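Local coordinates for sensor protein (PDB 3H7M) that probably acts as a phosphorelay histidine kinase, this chain being its sensor domain, which resembles periplasmic solute-binding proteins, at residues R83-P91 with Q199-S209; E113-R124 with Y137-P147. All coordinates share one frame; numbering follows the deposited sequence.

Interaction 1 of 2, residues R83-P91 with Q199-S209; sequences RARQIDFTP and QGDAELLARFS. With NA (sodium ion), chain B.
A sodium site ties D88 and Q199 together here, where the start of strand 87-103 meets the link between strand 181-198 and helix 202-218. D88 OD1 binds the sodium ion at 2.7 Å. Q199 OE1 binds it at 2.9 Å, and the backbone A84 O and a water complete the observed ligands. The two side-chain oxygens lie close to each other because both face the metal. The D88 side chain lies roughly perpendicular to that of Q199, with carboxylate and amide planes 28° apart. The bend of Q199 at chi2 (107°) brings its amide back over 83-91, where NE2 gives a weak bond to R85 O. The second carboxylate oxygen is used as well: G200 N donates to D88 OD2 at 2.7 Å, on the syn side. The domain has the fold of family 3 solute-binding proteins, and strands 87-103 and 181-198 are antiparallel neighbours in its sheet, pairing D88 with V197. Farther along, van der Waals packing takes over. L205 CD1 makes an apolar contact with T90 CG2 at 3.7 Å, the two side chains running alongside each other with their ends pointing opposite ways. S209 OG sits 3.5 Å from T90 CG2 while bonding back to L205 O, which S209 N also reaches. D201 caps the helix through a weak bond from L204 N.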
loop_
_atom_site.group_PDB
_atom_site.type_symbol
_atom_site.label_atom_id
_atom_site.label_comp_id
_atom_site.label_asym_id
_atom_site.label_seq_id
_atom_site.Cartn_x
_atom_site.Cartn_y
_atom_site.Cartn_z
ATOM N N ARG A 83 0.127 14.827 0.245
ATOM C CA ARG A 83 -1.034 14.051 -0.145
ATOM C C ARG A 83 -2.343 14.587 0.422
ATOM O O ARG A 83 -3.325 14.683 -0.300
ATOM C CB ARG A 83 -0.840 12.582 0.254
ATOM C CG ARG A 83 0.160 11.812 -0.625
ATOM C CD ARG A 83 0.254 10.341 -0.204
ATOM N NE ARG A 83 1.106 9.541 -1.087
ATOM C CZ ARG A 83 1.279 8.222 -0.977
ATOM N NH1 ARG A 83 0.663 7.531 -0.017
ATOM N NH2 ARG A 83 2.068 7.588 -1.831
ATOM N N ALA A 84 -2.360 14.928 1.705
ATOM C CA ALA A 84 -3.570 15.459 2.324
ATOM C C ALA A 84 -4.045 16.733 1.601
ATOM O O ALA A 84 -5.242 17.024 1.550
ATOM C CB ALA A 84 -3.313 15.749 3.803
ATOM N N ARG A 85 -3.100 17.476 1.029
ATOM C CA ARG A 85 -3.407 18.712 0.316
ATOM C C ARG A 85 -4.254 18.544 -0.942
ATOM O O ARG A 85 -4.588 19.534 -1.597
ATOM C CB ARG A 85 -2.113 19.438 -0.070
ATOM C CG ARG A 85 -1.609 20.422 0.969
ATOM C CD ARG A 85 -0.600 21.395 0.364
ATOM N NE ARG A 85 0.769 20.892 0.404
ATOM C CZ ARG A 85 1.454 20.697 1.528
ATOM N NH1 ARG A 85 0.894 20.959 2.704
ATOM N NH2 ARG A 85 2.703 20.252 1.475
ATOM N N GLN A 86 -4.607 17.310 -1.292
ATOM C CA GLN A 86 -5.393 17.096 -2.502
ATOM C C GLN A 86 -6.497 16.062 -2.385
ATOM O O GLN A 86 -7.334 15.939 -3.283
ATOM C CB GLN A 86 -4.479 16.701 -3.650
ATOM C CG GLN A 86 -3.296 17.614 -3.835
ATOM C CD GLN A 86 -2.686 17.445 -5.197
ATOM O OE1 GLN A 86 -2.301 16.340 -5.579
ATOM N NE2 GLN A 86 -2.601 18.539 -5.952
ATOM N N ILE A 87 -6.486 15.301 -1.296
ATOM C CA ILE A 87 -7.503 14.281 -1.067
ATOM C C ILE A 87 -7.720 14.182 0.426
ATOM O O ILE A 87 -6.872 14.605 1.216
ATOM C CB ILE A 87 -7.066 12.904 -1.606
ATOM C CG1 ILE A 87 -5.847 12.398 -0.831
ATOM C CG2 ILE A 87 -6.744 13.003 -3.095
ATOM C CD1 ILE A 87 -5.360 11.016 -1.270
ATOM N N ASP A 88 -8.852 13.635 0.831
ATOM C CA ASP A 88 -9.107 13.532 2.251
ATOM C C ASP A 88 -8.971 12.087 2.675
ATOM O O ASP A 88 -9.449 11.185 1.995
ATOM C CB ASP A 88 -10.501 14.080 2.580
ATOM C CG ASP A 88 -10.717 15.495 2.034
ATOM O OD1 ASP A 88 -9.724 16.237 1.891
ATOM O OD2 ASP A 88 -11.877 15.868 1.757
ATOM N N PHE A 89 -8.286 11.882 3.791
ATOM C CA PHE A 89 -8.060 10.553 4.321
ATOM C C PHE A 89 -8.961 10.291 5.488
ATOM O O PHE A 89 -9.250 11.200 6.277
ATOM C CB PHE A 89 -6.628 10.394 4.823
ATOM C CG PHE A 89 -5.595 10.470 3.746
ATOM C CD1 PHE A 89 -5.399 11.651 3.037
ATOM C CD2 PHE A 89 -4.802 9.358 3.441
ATOM C CE1 PHE A 89 -4.426 11.733 2.037
ATOM C CE2 PHE A 89 -3.826 9.432 2.439
ATOM C CZ PHE A 89 -3.638 10.624 1.736
ATOM N N THR A 90 -9.399 9.042 5.607
ATOM C CA THR A 90 -10.224 8.654 6.729
ATOM C C THR A 90 -9.168 8.239 7.734
ATOM O O THR A 90 -7.983 8.289 7.430
ATOM C CB THR A 90 -11.032 7.409 6.399
ATOM O OG1 THR A 90 -10.126 6.349 6.038
ATOM C CG2 THR A 90 -11.987 7.682 5.252
ATOM N N PRO A 91 -9.570 7.881 8.961
ATOM C CA PRO A 91 -8.498 7.457 9.856
ATOM C C PRO A 91 -7.931 6.221 9.125
ATOM O O PRO A 91 -8.600 5.651 8.256
ATOM C CB PRO A 91 -9.250 7.058 11.128
ATOM C CG PRO A 91 -10.427 7.972 11.116
ATOM C CD PRO A 91 -10.852 8.014 9.682
ATOM N N GLN A 199 -10.847 15.489 -2.444
ATOM C CA GLN A 199 -10.883 16.625 -1.517
ATOM C C GLN A 199 -12.296 17.209 -1.458
ATOM O O GLN A 199 -12.911 17.455 -2.494
ATOM C CB GLN A 199 -9.913 17.711 -1.995
ATOM C CG GLN A 199 -9.596 18.800 -0.975
ATOM C CD GLN A 199 -8.197 18.654 -0.411
ATOM O OE1 GLN A 199 -7.962 17.873 0.514
ATOM N NE2 GLN A 199 -7.251 19.391 -0.984
ATOM N N GLY A 200 -12.811 17.414 -0.250
ATOM C CA GLY A 200 -14.150 17.971 -0.087
ATOM C C GLY A 200 -15.341 17.062 -0.376
ATOM O O GLY A 200 -16.395 17.534 -0.801
ATOM N N ASP A 201 -15.186 15.763 -0.145
ATOM C CA ASP A 201 -16.267 14.821 -0.389
ATOM C C ASP A 201 -16.693 14.212 0.932
ATOM O O ASP A 201 -17.001 13.030 1.017
ATOM C CB ASP A 201 -15.810 13.732 -1.353
ATOM C CG ASP A 201 -16.953 12.859 -1.824
ATOM O OD1 ASP A 201 -16.800 12.174 -2.860
ATOM O OD2 ASP A 201 -18.007 12.852 -1.154
ATOM N N ALA A 202 -16.714 15.054 1.958
ATOM C CA ALA A 202 -17.077 14.657 3.320
ATOM C C ALA A 202 -18.168 13.598 3.456
ATOM O O ALA A 202 -18.232 12.900 4.467
ATOM C CB ALA A 202 -17.466 15.898 4.138
ATOM N N GLU A 203 -19.035 13.477 2.462
ATOM C CA GLU A 203 -20.095 12.487 2.559
ATOM C C GLU A 203 -19.447 11.106 2.506
ATOM O O GLU A 203 -19.446 10.354 3.494
ATOM C CB GLU A 203 -21.077 12.662 1.401
ATOM C CG GLU A 203 -22.538 12.500 1.790
ATOM C CD GLU A 203 -22.957 11.053 1.946
ATOM O OE1 GLU A 203 -22.354 10.342 2.780
ATOM O OE2 GLU A 203 -23.897 10.630 1.234
ATOM N N LEU A 204 -18.881 10.790 1.346
ATOM C CA LEU A 204 -18.219 9.514 1.138
ATOM C C LEU A 204 -17.201 9.310 2.252
ATOM O O LEU A 204 -17.130 8.252 2.859
ATOM C CB LEU A 204 -17.527 9.526 -0.212
ATOM C CG LEU A 204 -17.378 8.188 -0.914
ATOM C CD1 LEU A 204 -18.720 7.475 -0.969
ATOM C CD2 LEU A 204 -16.822 8.440 -2.317
ATOM N N LEU A 205 -16.424 10.339 2.535
ATOM C CA LEU A 205 -15.450 10.231 3.591
ATOM C C LEU A 205 -16.064 9.678 4.872
ATOM O O LEU A 205 -15.546 8.736 5.465
ATOM C CB LEU A 205 -14.830 11.591 3.903
ATOM C CG LEU A 205 -13.773 11.493 5.015
ATOM C CD1 LEU A 205 -12.415 11.219 4.398
ATOM C CD2 LEU A 205 -13.726 12.771 5.820
ATOM N N ALA A 206 -17.168 10.272 5.299
ATOM C CA ALA A 206 -17.830 9.876 6.543
ATOM C C ALA A 206 -18.494 8.516 6.440
ATOM O O ALA A 206 -18.652 7.791 7.430
ATOM C CB ALA A 206 -18.871 10.934 6.936
ATOM N N ARG A 207 -18.890 8.186 5.228
ATOM C CA ARG A 207 -19.535 6.921 4.976
ATOM C C ARG A 207 -18.509 5.827 5.325
ATOM O O ARG A 207 -18.801 4.885 6.071
ATOM C CB ARG A 207 -19.928 6.877 3.503
ATOM C CG ARG A 207 -21.022 5.904 3.153
ATOM C CD ARG A 207 -22.414 6.520 3.199
ATOM N NE ARG A 207 -23.355 5.635 2.511
ATOM C CZ ARG A 207 -23.438 5.509 1.183
ATOM N NH1 ARG A 207 -22.645 6.224 0.386
ATOM N NH2 ARG A 207 -24.299 4.647 0.648
ATOM N N PHE A 208 -17.290 5.983 4.820
ATOM C CA PHE A 208 -16.236 5.007 5.087
ATOM C C PHE A 208 -15.704 5.024 6.502
ATOM O O PHE A 208 -15.491 3.962 7.099
ATOM C CB PHE A 208 -15.096 5.181 4.081
ATOM C CG PHE A 208 -15.368 4.505 2.764
ATOM C CD1 PHE A 208 -15.117 3.144 2.602
ATOM C CD2 PHE A 208 -15.986 5.190 1.731
ATOM C CE1 PHE A 208 -15.490 2.477 1.425
ATOM C CE2 PHE A 208 -16.365 4.532 0.552
ATOM C CZ PHE A 208 -16.117 3.178 0.400
ATOM N N SER A 209 -15.528 6.213 7.065
ATOM C CA SER A 209 -14.993 6.316 8.413
ATOM C C SER A 209 -15.914 5.621 9.392
ATOM O O SER A 209 -15.473 4.925 10.306
ATOM C CB SER A 209 -14.837 7.783 8.812
ATOM O OG SER A 209 -14.218 8.517 7.774
HETATM NA NA NA B . -7.477 16.869 3.159
HETATM O O HOH W 1 -7.182 19.839 3.073
#

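Interaction 2 of 2, residues E113-R124 with Y137-P147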
loop_
_atom_site.group_PDB
_atom_site.type_symbol
_atom_site.label_atom_id
_atom_site.label_comp_id
_atom_site.label_asym_id
_atom_site.label_seq_id
_atom_site.Cartn_x
_atom_site.Cartn_y
_atom_site.Cartn_z
ATOM N N GLU A 113 20.611 5.519 5.857
ATOM C CA GLU A 113 21.697 6.452 5.600
ATOM C C GLU A 113 22.842 5.659 4.973
ATOM O O GLU A 113 23.624 6.187 4.172
ATOM C CB GLU A 113 22.162 7.118 6.896
ATOM C CG GLU A 113 22.685 6.171 7.959
ATOM C CD GLU A 113 21.657 5.144 8.389
ATOM O OE1 GLU A 113 20.467 5.510 8.538
ATOM O OE2 GLU A 113 22.048 3.973 8.589
ATOM N N ASP A 114 22.917 4.379 5.335
ATOM C CA ASP A 114 23.953 3.486 4.823
ATOM C C ASP A 114 23.729 3.174 3.350
ATOM O O ASP A 114 24.542 2.498 2.718
ATOM C CB ASP A 114 23.980 2.186 5.627
ATOM C CG ASP A 114 24.297 2.415 7.092
ATOM O OD1 ASP A 114 24.240 1.444 7.880
ATOM O OD2 ASP A 114 24.605 3.569 7.454
ATOM N N LEU A 115 22.631 3.682 2.805
ATOM C CA LEU A 115 22.296 3.466 1.403
ATOM C C LEU A 115 22.785 4.577 0.492
ATOM O O LEU A 115 22.578 4.528 -0.724
ATOM C CB LEU A 115 20.779 3.314 1.243
ATOM C CG LEU A 115 20.176 1.907 1.422
ATOM C CD1 LEU A 115 20.706 1.220 2.694
ATOM C CD2 LEU A 115 18.660 2.023 1.463
ATOM N N ARG A 116 23.414 5.594 1.076
ATOM C CA ARG A 116 23.936 6.703 0.282
ATOM C C ARG A 116 25.075 6.146 -0.553
ATOM O O ARG A 116 25.961 5.465 -0.026
ATOM C CB ARG A 116 24.451 7.826 1.192
ATOM C CG ARG A 116 23.385 8.827 1.645
ATOM C CD ARG A 116 23.437 10.127 0.831
ATOM N NE ARG A 116 22.312 11.023 1.123
ATOM C CZ ARG A 116 21.955 11.402 2.348
ATOM N NH1 ARG A 116 22.639 10.964 3.415
ATOM N NH2 ARG A 116 20.904 12.216 2.505
ATOM N N GLY A 117 25.037 6.413 -1.853
ATOM C CA GLY A 117 26.076 5.918 -2.736
ATOM C C GLY A 117 25.819 4.534 -3.308
ATOM O O GLY A 117 26.577 4.063 -4.155
ATOM N N ARG A 118 24.754 3.878 -2.855
ATOM C CA ARG A 118 24.425 2.547 -3.341
ATOM C C ARG A 118 23.213 2.553 -4.245
ATOM O O ARG A 118 22.378 3.444 -4.174
ATOM C CB ARG A 118 24.237 1.611 -2.162
ATOM C CG ARG A 118 25.530 1.464 -1.393
ATOM C CD ARG A 118 25.407 0.596 -0.161
ATOM N NE ARG A 118 26.688 0.493 0.534
ATOM C CZ ARG A 118 27.826 0.140 -0.053
ATOM N NH1 ARG A 118 27.847 -0.144 -1.350
ATOM N NH2 ARG A 118 28.947 0.083 0.656
ATOM N N LYS A 119 23.141 1.574 -5.132
ATOM C CA LYS A 119 22.033 1.492 -6.072
ATOM C C LYS A 119 20.833 0.920 -5.312
ATOM O O LYS A 119 20.944 -0.111 -4.648
ATOM C CB LYS A 119 22.439 0.612 -7.253
ATOM C CG LYS A 119 21.565 0.783 -8.470
ATOM C CD LYS A 119 21.935 -0.206 -9.570
ATOM C CE LYS A 119 21.146 0.088 -10.845
ATOM N NZ LYS A 119 21.527 -0.800 -11.976
ATOM N N VAL A 120 19.692 1.598 -5.410
ATOM C CA VAL A 120 18.499 1.204 -4.672
ATOM C C VAL A 120 17.201 1.187 -5.455
ATOM O O VAL A 120 16.846 2.178 -6.103
ATOM C CB VAL A 120 18.286 2.137 -3.507
ATOM C CG1 VAL A 120 17.006 1.778 -2.788
ATOM C CG2 VAL A 120 19.493 2.078 -2.581
ATOM N N ALA A 121 16.477 0.068 -5.388
ATOM C CA ALA A 121 15.210 -0.006 -6.095
ATOM C C ALA A 121 14.055 0.283 -5.141
ATOM O O ALA A 121 14.139 0.019 -3.924
ATOM C CB ALA A 121 15.035 -1.388 -6.722
ATOM N N LEU A 122 12.974 0.831 -5.681
ATOM C CA LEU A 122 11.808 1.103 -4.852
ATOM C C LEU A 122 10.613 1.510 -5.662
ATOM O O LEU A 122 10.727 1.888 -6.829
ATOM C CB LEU A 122 12.109 2.139 -3.769
ATOM C CG LEU A 122 12.660 3.504 -4.150
ATOM C CD1 LEU A 122 11.653 4.273 -5.010
ATOM C CD2 LEU A 122 12.952 4.255 -2.856
ATOM N N HIS A 123 9.460 1.426 -5.024
ATOM C CA HIS A 123 8.208 1.696 -5.688
ATOM C C HIS A 123 8.073 3.086 -6.264
ATOM O O HIS A 123 8.275 4.080 -5.572
ATOM C CB HIS A 123 7.050 1.407 -4.740
ATOM C CG HIS A 123 5.773 1.115 -5.452
ATOM N ND1 HIS A 123 4.581 0.919 -4.793
ATOM C CD2 HIS A 123 5.500 1.006 -6.775
ATOM C CE1 HIS A 123 3.626 0.706 -5.682
ATOM N NE2 HIS A 123 4.158 0.753 -6.892
ATOM N N ARG A 124 7.712 3.127 -7.542
ATOM C CA ARG A 124 7.533 4.365 -8.296
ATOM C C ARG A 124 6.566 5.384 -7.685
ATOM O O ARG A 124 5.354 5.298 -7.887
ATOM C CB ARG A 124 7.062 4.027 -9.707
ATOM C CG ARG A 124 6.982 5.218 -10.630
ATOM C CD ARG A 124 8.289 5.962 -10.599
ATOM N NE ARG A 124 8.435 6.845 -11.747
ATOM C CZ ARG A 124 9.171 6.563 -12.815
ATOM N NH1 ARG A 124 9.838 5.416 -12.885
ATOM N NH2 ARG A 124 9.238 7.432 -13.815
ATOM N N TYR A 137 19.030 11.106 -2.676
ATOM C CA TYR A 137 19.268 9.746 -3.136
ATOM C C TYR A 137 18.913 9.578 -4.613
ATOM O O TYR A 137 19.513 8.779 -5.323
ATOM C CB TYR A 137 18.438 8.789 -2.279
ATOM C CG TYR A 137 18.976 8.597 -0.875
ATOM C CD1 TYR A 137 19.942 7.631 -0.614
ATOM C CD2 TYR A 137 18.519 9.373 0.194
ATOM C CE1 TYR A 137 20.448 7.429 0.679
ATOM C CE2 TYR A 137 19.023 9.180 1.502
ATOM C CZ TYR A 137 19.990 8.202 1.730
ATOM O OH TYR A 137 20.519 7.995 2.990
ATOM N N GLY A 138 17.935 10.350 -5.062
ATOM C CA GLY A 138 17.478 10.290 -6.441
ATOM C C GLY A 138 18.407 9.812 -7.548
ATOM O O GLY A 138 17.962 9.126 -8.461
ATOM N N LYS A 139 19.686 10.171 -7.502
ATOM C CA LYS A 139 20.600 9.739 -8.561
ATOM C C LYS A 139 20.887 8.246 -8.459
ATOM O O LYS A 139 20.927 7.543 -9.460
ATOM C CB LYS A 139 21.925 10.512 -8.492
ATOM C CG LYS A 139 22.606 10.421 -7.136
ATOM C CD LYS A 139 24.116 10.557 -7.214
ATOM C CE LYS A 139 24.716 10.406 -5.813
ATOM N NZ LYS A 139 26.104 9.829 -5.788
ATOM N N ASP A 140 21.083 7.778 -7.234
ATOM C CA ASP A 140 21.396 6.385 -6.970
ATOM C C ASP A 140 20.179 5.497 -6.801
ATOM O O ASP A 140 20.244 4.536 -6.034
ATOM C CB ASP A 140 22.229 6.277 -5.696
ATOM C CG ASP A 140 23.683 6.589 -5.920
ATOM O OD1 ASP A 140 24.390 6.840 -4.918
ATOM O OD2 ASP A 140 24.124 6.566 -7.088
ATOM N N LEU A 141 19.077 5.780 -7.490
ATOM C CA LEU A 141 17.924 4.926 -7.298
ATOM C C LEU A 141 17.041 4.633 -8.504
ATOM O O LEU A 141 16.694 5.519 -9.284
ATOM C CB LEU A 141 17.094 5.450 -6.128
ATOM C CG LEU A 141 16.344 6.772 -6.180
ATOM C CD1 LEU A 141 15.130 6.626 -7.079
ATOM C CD2 LEU A 141 15.900 7.144 -4.773
ATOM N N VAL A 142 16.685 3.354 -8.635
ATOM C CA VAL A 142 15.868 2.848 -9.733
ATOM C C VAL A 142 14.400 2.731 -9.330
ATOM O O VAL A 142 14.073 2.216 -8.258
ATOM C CB VAL A 142 16.423 1.471 -10.199
ATOM C CG1 VAL A 142 16.611 0.578 -8.999
ATOM C CG2 VAL A 142 15.492 0.823 -11.220
ATOM N N LEU A 143 13.523 3.211 -10.204
ATOM C CA LEU A 143 12.089 3.218 -9.941
ATOM C C LEU A 143 11.350 2.101 -10.638
ATOM O O LEU A 143 11.454 1.936 -11.852
ATOM C CB LEU A 143 11.483 4.556 -10.380
ATOM C CG LEU A 143 12.233 5.805 -9.919
ATOM C CD1 LEU A 143 11.509 7.054 -10.411
ATOM C CD2 LEU A 143 12.345 5.792 -8.397
ATOM N N THR A 144 10.552 1.368 -9.875
ATOM C CA THR A 144 9.811 0.256 -10.443
ATOM C C THR A 144 8.296 0.407 -10.299
ATOM O O THR A 144 7.795 1.005 -9.342
ATOM C CB THR A 144 10.239 -1.055 -9.781
ATOM O OG1 THR A 144 9.518 -1.223 -8.558
ATOM C CG2 THR A 144 11.743 -1.020 -9.458
ATOM N N PRO A 145 7.548 -0.144 -11.259
ATOM C CA PRO A 145 6.085 -0.113 -11.310
ATOM C C PRO A 145 5.447 -0.772 -10.089
ATOM O O PRO A 145 4.347 -0.411 -9.681
ATOM C CB PRO A 145 5.774 -0.871 -12.591
ATOM C CG PRO A 145 7.006 -0.670 -13.424
ATOM C CD PRO A 145 8.103 -0.832 -12.433
ATOM N N THR A 146 6.135 -1.751 -9.507
ATOM C CA THR A 146 5.594 -2.427 -8.326
ATOM C C THR A 146 6.707 -2.727 -7.374
ATOM O O THR A 146 7.866 -2.799 -7.764
ATOM C CB THR A 146 4.972 -3.796 -8.656
ATOM O OG1 THR A 146 6.028 -4.723 -8.986
ATOM C CG2 THR A 146 3.965 -3.680 -9.826
ATOM N N PRO A 147 6.374 -2.921 -6.102
ATOM C CA PRO A 147 7.448 -3.232 -5.159
ATOM C C PRO A 147 8.109 -4.585 -5.499
ATOM O O PRO A 147 9.316 -4.761 -5.310
ATOM C CB PRO A 147 6.741 -3.238 -3.804
ATOM C CG PRO A 147 5.291 -3.465 -4.140
ATOM C CD PRO A 147 5.084 -2.731 -5.422
#
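R124 N donates to T144 O at 2.8 Å, closing the far end of a parallel strand pair. Before it, V120 N reaches D140 O, V142 N reaches V120 O, L122 N reaches V142 O, and T144 N bonds to L122 O with an N-H...O angle of 167°. H123 CG lies anti to the backbone N (chi1 -157°), which swings the ring over to P147. P147 CD stands 3.7 Å from the ring centroid in a CH-pi contact. NE2 of the same ring makes a weak bond to P145 O. Strands 120-123 and 141-144 are the two strands of a right-handed beta-alpha-beta unit, and helix 127-133 makes the crossover. L122 CD1 and L143 CD2 meet at 3.8 Å on the face covered by that helix. On the other face A121 CB touches V142 CG1 at 3.4 Å, under helix 147-155. L143 CD1 also lies against one face of the R124 guanidinium. At the opposite end the R116 guanidinium lies flat on Y137, centres 4.3 Å apart and planes at 12°. R116 NH2 is held by R135 O. The L115 backbone meets the ring edge, and Y137 OH bonds weakly to L112 O. An alanine at Y137 is likely to leave the R116 guanidinium without its stacking surface and open a gap beside L115.

Overall arrangement
Interactions 1 and 2 lie far apart in one domain, their centres about 31 Å apart. Their nearest atoms come to about 7 Å, and they do not touch. Both reach the same mixed sheet. Strand 87-103 of interaction 1 is followed in the chain by strand 120-123 of interaction 2, and strand 161-165 lies between the two in the sheet. Strand 141-144 is the outermost strand on that side. In sequence, both segments of interaction 2 fall between the two segments of interaction 1. The sodium ion belongs to interaction 1 alone; interaction 2 is strand pairing and packing. W59 relates the two, touching R83 of 83-91 and meeting the H123 ring of 113-124.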